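Local coordinates for spindle assembly abnormal protein 6 (Caenorhabditis elegans, PDB 4G79) that serves as a central scaffolding component of centrioles, ensuring their ninefold symmetry, its globular N-terminal head domain, described here, linking coiled-coil homodimers into the inner ring, at residues 40-45 with 49-54; 121-124 with 129-132. All blocks are in the same frame, centred on the assembly; numbering follows the deposited sequence. Where two conformers were deposited one is given.

Contact 1: residues 40-45 with 49-54; sequences ISEQRN and GEKELK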
# COMPACT_ATOMS: atom_id res chain seq x y z
N ILE A 40 13.25 -12.33 14.59
CA ILE A 40 13.75 -12.30 13.20
C ILE A 40 15.18 -12.75 13.28
O ILE A 40 15.93 -12.27 14.14
CB ILE A 40 13.59 -10.94 12.48
CG1 ILE A 40 12.13 -10.42 12.55
CG2 ILE A 40 14.08 -11.04 11.00
CD1 ILE A 40 12.00 -8.79 12.15
N SER A 41 15.54 -13.71 12.44
CA SER A 41 16.92 -14.21 12.39
C SER A 41 17.34 -14.51 10.98
O SER A 41 16.49 -14.54 10.08
CB SER A 41 17.01 -15.48 13.25
OG SER A 41 16.13 -16.49 12.79
N GLU A 42 18.66 -14.66 10.74
CA GLU A 42 19.17 -15.09 9.46
C GLU A 42 19.84 -16.43 9.70
O GLU A 42 20.38 -16.68 10.79
CB GLU A 42 20.12 -14.08 8.78
CG GLU A 42 21.47 -13.94 9.44
CD GLU A 42 22.35 -12.94 8.73
OE1 GLU A 42 22.26 -11.74 9.07
OE2 GLU A 42 23.16 -13.35 7.86
N GLN A 43 19.74 -17.31 8.71
CA GLN A 43 20.33 -18.65 8.82
C GLN A 43 20.69 -19.19 7.47
O GLN A 43 20.22 -18.70 6.45
CB GLN A 43 19.38 -19.63 9.55
CG GLN A 43 18.08 -19.93 8.78
CD GLN A 43 17.08 -20.70 9.61
OE1 GLN A 43 17.06 -20.62 10.83
NE2 GLN A 43 16.18 -21.41 8.95
N ARG A 44 21.49 -20.23 7.49
CA ARG A 44 21.92 -20.91 6.28
C ARG A 44 20.97 -22.09 6.04
O ARG A 44 20.77 -22.92 6.94
CB ARG A 44 23.39 -21.35 6.45
CG ARG A 44 24.05 -21.93 5.22
CD ARG A 44 25.49 -22.31 5.51
NE ARG A 44 26.08 -23.12 4.44
CZ ARG A 44 27.07 -22.72 3.65
NH1 ARG A 44 27.59 -21.51 3.77
NH2 ARG A 44 27.56 -23.54 2.72
N ASN A 45 20.35 -22.15 4.84
CA ASN A 45 19.49 -23.27 4.45
C ASN A 45 20.38 -24.52 4.46
O ASN A 45 21.50 -24.47 3.95
CB ASN A 45 18.86 -23.04 3.07
CG ASN A 45 17.96 -24.16 2.61
OD1 ASN A 45 18.41 -25.16 2.07
ND2 ASN A 45 16.66 -24.01 2.79
N GLY A 49 22.51 -24.12 1.28
CA GLY A 49 23.54 -23.29 1.88
C GLY A 49 23.25 -21.80 1.71
O GLY A 49 24.06 -20.95 2.09
N GLU A 50 22.10 -21.45 1.12
CA GLU A 50 21.78 -20.06 0.86
C GLU A 50 21.20 -19.36 2.12
O GLU A 50 20.65 -20.00 3.03
CB GLU A 50 20.82 -19.93 -0.34
CG GLU A 50 19.34 -20.04 0.03
CD GLU A 50 18.39 -20.03 -1.16
OE1 GLU A 50 18.24 -18.96 -1.79
OE2 GLU A 50 17.79 -21.10 -1.44
N LYS A 51 21.32 -18.02 2.14
CA LYS A 51 20.82 -17.22 3.26
C LYS A 51 19.31 -17.19 3.25
O LYS A 51 18.68 -16.95 2.20
CB LYS A 51 21.39 -15.79 3.22
CG LYS A 51 20.81 -14.87 4.30
CD LYS A 51 21.37 -13.46 4.14
CE LYS A 51 20.76 -12.54 5.16
NZ LYS A 51 21.15 -11.13 4.90
N GLU A 52 18.74 -17.42 4.43
CA GLU A 52 17.32 -17.41 4.71
C GLU A 52 17.06 -16.45 5.81
O GLU A 52 17.86 -16.41 6.74
CB GLU A 52 16.88 -18.80 5.21
CG GLU A 52 16.58 -19.78 4.12
CD GLU A 52 16.24 -21.17 4.62
OE1 GLU A 52 16.57 -21.51 5.78
OE2 GLU A 52 15.66 -21.94 3.82
N LEU A 53 15.94 -15.72 5.76
CA LEU A 53 15.49 -14.94 6.92
C LEU A 53 14.44 -15.78 7.57
O LEU A 53 13.72 -16.44 6.83
CB LEU A 53 14.92 -13.57 6.54
CG LEU A 53 15.89 -12.54 5.98
CD1 LEU A 53 15.13 -11.26 5.65
CD2 LEU A 53 17.01 -12.24 6.99
N LYS A 54 14.35 -15.80 8.90
CA LYS A 54 13.32 -16.60 9.56
C LYS A 54 12.48 -15.68 10.43
O LYS A 54 13.04 -14.90 11.17
CB LYS A 54 13.95 -17.74 10.39
CG LYS A 54 12.92 -18.65 11.07
CD LYS A 54 13.56 -19.95 11.41
CE LYS A 54 12.58 -20.82 12.18
NZ LYS A 54 11.71 -21.59 11.26
O HOH W 1 13.72 -16.10 13.97
O HOH W 2 20.50 -10.29 7.65
O HOH W 3 13.87 -23.27 9.34

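Contact 2: residues 121-124 with 129-132; sequences ELFS and SKGK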
# COMPACT_ATOMS: atom_id res chain seq x y z
N GLU A 121 0.78 -9.15 9.37
CA GLU A 121 0.70 -7.95 8.55
C GLU A 121 1.30 -6.79 9.28
O GLU A 121 0.92 -6.54 10.42
CB GLU A 121 -0.76 -7.64 8.21
CG GLU A 121 -1.54 -8.78 7.55
CD GLU A 121 -2.86 -8.35 6.94
OE1 GLU A 121 -3.64 -7.63 7.62
OE2 GLU A 121 -3.13 -8.75 5.79
N LEU A 122 2.26 -6.10 8.65
CA LEU A 122 2.92 -4.94 9.24
C LEU A 122 2.43 -3.68 8.53
O LEU A 122 2.42 -3.65 7.31
CB LEU A 122 4.46 -5.08 9.12
CG LEU A 122 5.28 -3.94 9.76
CD1 LEU A 122 4.97 -3.83 11.26
CD2 LEU A 122 6.75 -4.21 9.57
N PHE A 123 2.07 -2.63 9.30
CA PHE A 123 1.56 -1.37 8.75
C PHE A 123 2.27 -0.22 9.30
O PHE A 123 2.84 -0.31 10.37
CB PHE A 123 0.06 -1.17 9.10
CG PHE A 123 -0.89 -2.22 8.59
CD1 PHE A 123 -1.07 -3.42 9.28
CD2 PHE A 123 -1.66 -2.00 7.45
CE1 PHE A 123 -1.97 -4.38 8.83
CE2 PHE A 123 -2.55 -2.97 6.99
CZ PHE A 123 -2.71 -4.14 7.69
N SER A 124 2.23 0.90 8.58
CA SER A 124 2.71 2.19 9.07
C SER A 124 1.68 3.24 8.60
O SER A 124 1.75 3.72 7.47
CB SER A 124 4.13 2.46 8.58
OG SER A 124 4.61 3.66 9.17
N SER A 129 -4.33 6.50 4.73
CA SER A 129 -4.46 5.07 4.51
C SER A 129 -3.82 4.22 5.59
O SER A 129 -3.06 4.71 6.43
CB SER A 129 -3.84 4.70 3.16
OG SER A 129 -2.43 4.77 3.26
N LYS A 130 -4.11 2.92 5.52
CA LYS A 130 -3.57 1.93 6.48
C LYS A 130 -2.05 1.81 6.39
O LYS A 130 -1.44 1.54 7.41
CB LYS A 130 -4.22 0.56 6.26
CG LYS A 130 -5.68 0.54 6.67
CD LYS A 130 -6.29 -0.82 6.44
CE LYS A 130 -7.72 -0.85 6.90
NZ LYS A 130 -8.23 -2.24 6.99
N GLY A 131 -1.46 2.10 5.21
CA GLY A 131 -0.02 2.04 5.02
C GLY A 131 0.57 0.65 5.24
O GLY A 131 1.63 0.53 5.86
N LYS A 132 -0.04 -0.39 4.66
CA LYS A 132 0.52 -1.75 4.77
C LYS A 132 1.92 -1.82 4.20
O LYS A 132 2.16 -1.34 3.08
CB LYS A 132 -0.36 -2.80 4.07
CG LYS A 132 0.04 -4.25 4.45
CD LYS A 132 -0.50 -5.28 3.48
CE LYS A 132 -1.74 -5.99 3.95
NZ LYS A 132 -2.15 -7.07 3.00

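Contact 1: residues 40-45 with 49-54
Gln-43 NE2 donates both to a water and to Glu-52 OE1, the latter 3.2 Å away. The carboxylate oxygen lies in the glutamine's amide plane and is met nearly along its own C-O axis, in a straight bond of 172°. The other oxygen, OE2, faces Asn-45 ND2, which approaches from above the carboxylate plane, the two flat groups turned 85° to each other; the modelled 2.5 Å between Asn-45 ND2 and Glu-52 OE2 is doubtfully short. With CG beside its backbone N (chi1 -84°), Glu-52 reaches both amides. Were this glutamate an alanine, the Gln-43 amide would probably keep the water alone and Asn-45 ND2 lose its carboxylate mate, although Thr-47 and Ser-48 would still hold Asn-45 OD1. Beneath them the hairpin pairs Gln-43 with Glu-52 and Ser-41 with Lys-54. Towards the turn, Asn-45 N binds Glu-50 O and Asn-45 O accepts from Gly-49 N; glycine suits the positive phi there. On the Leu-53 face, Glu-42 OE2 and Lys-51 NZ stay 4.2 Å apart, and a water joins Glu-42 OE1 to NZ. Since Glu-52 is buried, neutral amide donors from Gln-43 and, less certainly, Asn-45 would probably help its carboxylate carry a charge.

Contact 2: residues 121-124 with 129-132
Polar backbone contacts join Ser-124 to Gly-131. Ser-124 N donates to Gly-131 O at 2.8 Å, coming in well above the carbonyl plane. A CA-H...O contact runs the other way, with 3.5 Å between Gly-131 CA and Ser-124 O. A side chain could hardly be accommodated here: a CB on residue Gly-131 would run into Ser-124 O, and the positive phi of 62° is likewise one that glycine adopts with ease.

Packing is carried by Phe-123, which forms an antiparallel non-hydrogen-bonded pair with Lys-132. The aliphatic part of the lysine crosses the ring, its CG lying over one face, 4.3 Å from the centroid and 26° off the normal, a CH-pi contact. Phe-123 CD2 reaches to 3.5 Å from Lys-132 CA. At the ring edge, near its plane, comes Lys-130 O, also 3.5 Å from Phe-123 CD2, while Lys-130 CB adds an aliphatic touch to the same carbon. Lysine suits position Lys-132 because its methylenes can cover an aromatic while the amine travels on; Lys-130 offers the ring its CB and carbonyl, its amine heading off elsewhere.

Charge supplies the third tie. The Lys-132 chain bends at chi3 (-100°), past the phenyl group, and brings NZ to 3.4 Å from Glu-121 OE2, a salt bridge whose hydrogen bond is weak.

A glycerol lies about 4 Å from the Phe-123 side chain, and Lys-130 makes backbone hydrogen bonds to the second subunit and packs on its Asp-84. The contact closes the loop between strand 117-123 and strand 132-140 just as the two come together, with the backbone of Leu-122 hydrogen-bonded to Ile-133 and Phe-134. Strand 106-111 pairs along the other edge of 117-123, and helix 92-102 meets Leu-122 through Leu-100 and Ser-124 through His-99.

Overall arrangement
Contact 1 and contact 2 are on opposite sides of the chain's centre, their own centres 25 Å apart and their nearest atoms about 7 Å apart, so they do not touch. Both reach one sheet, in which strands 66-71 and 132-140 lie between the 51-58 and 117-123 strands. Helix 92-102 provides a common neighbour: Leu-100 is met by Ile-40 from contact 1 and by Leu-122 from contact 2. Their surroundings differ otherwise. The hairpin of 40-45 and 49-54 touches no second subunit, whereas 129-132 reaches one and has a glycerol, probably from crystallisation, near its Phe-123 partner. Both lie in the SAS-6 N-terminal domain.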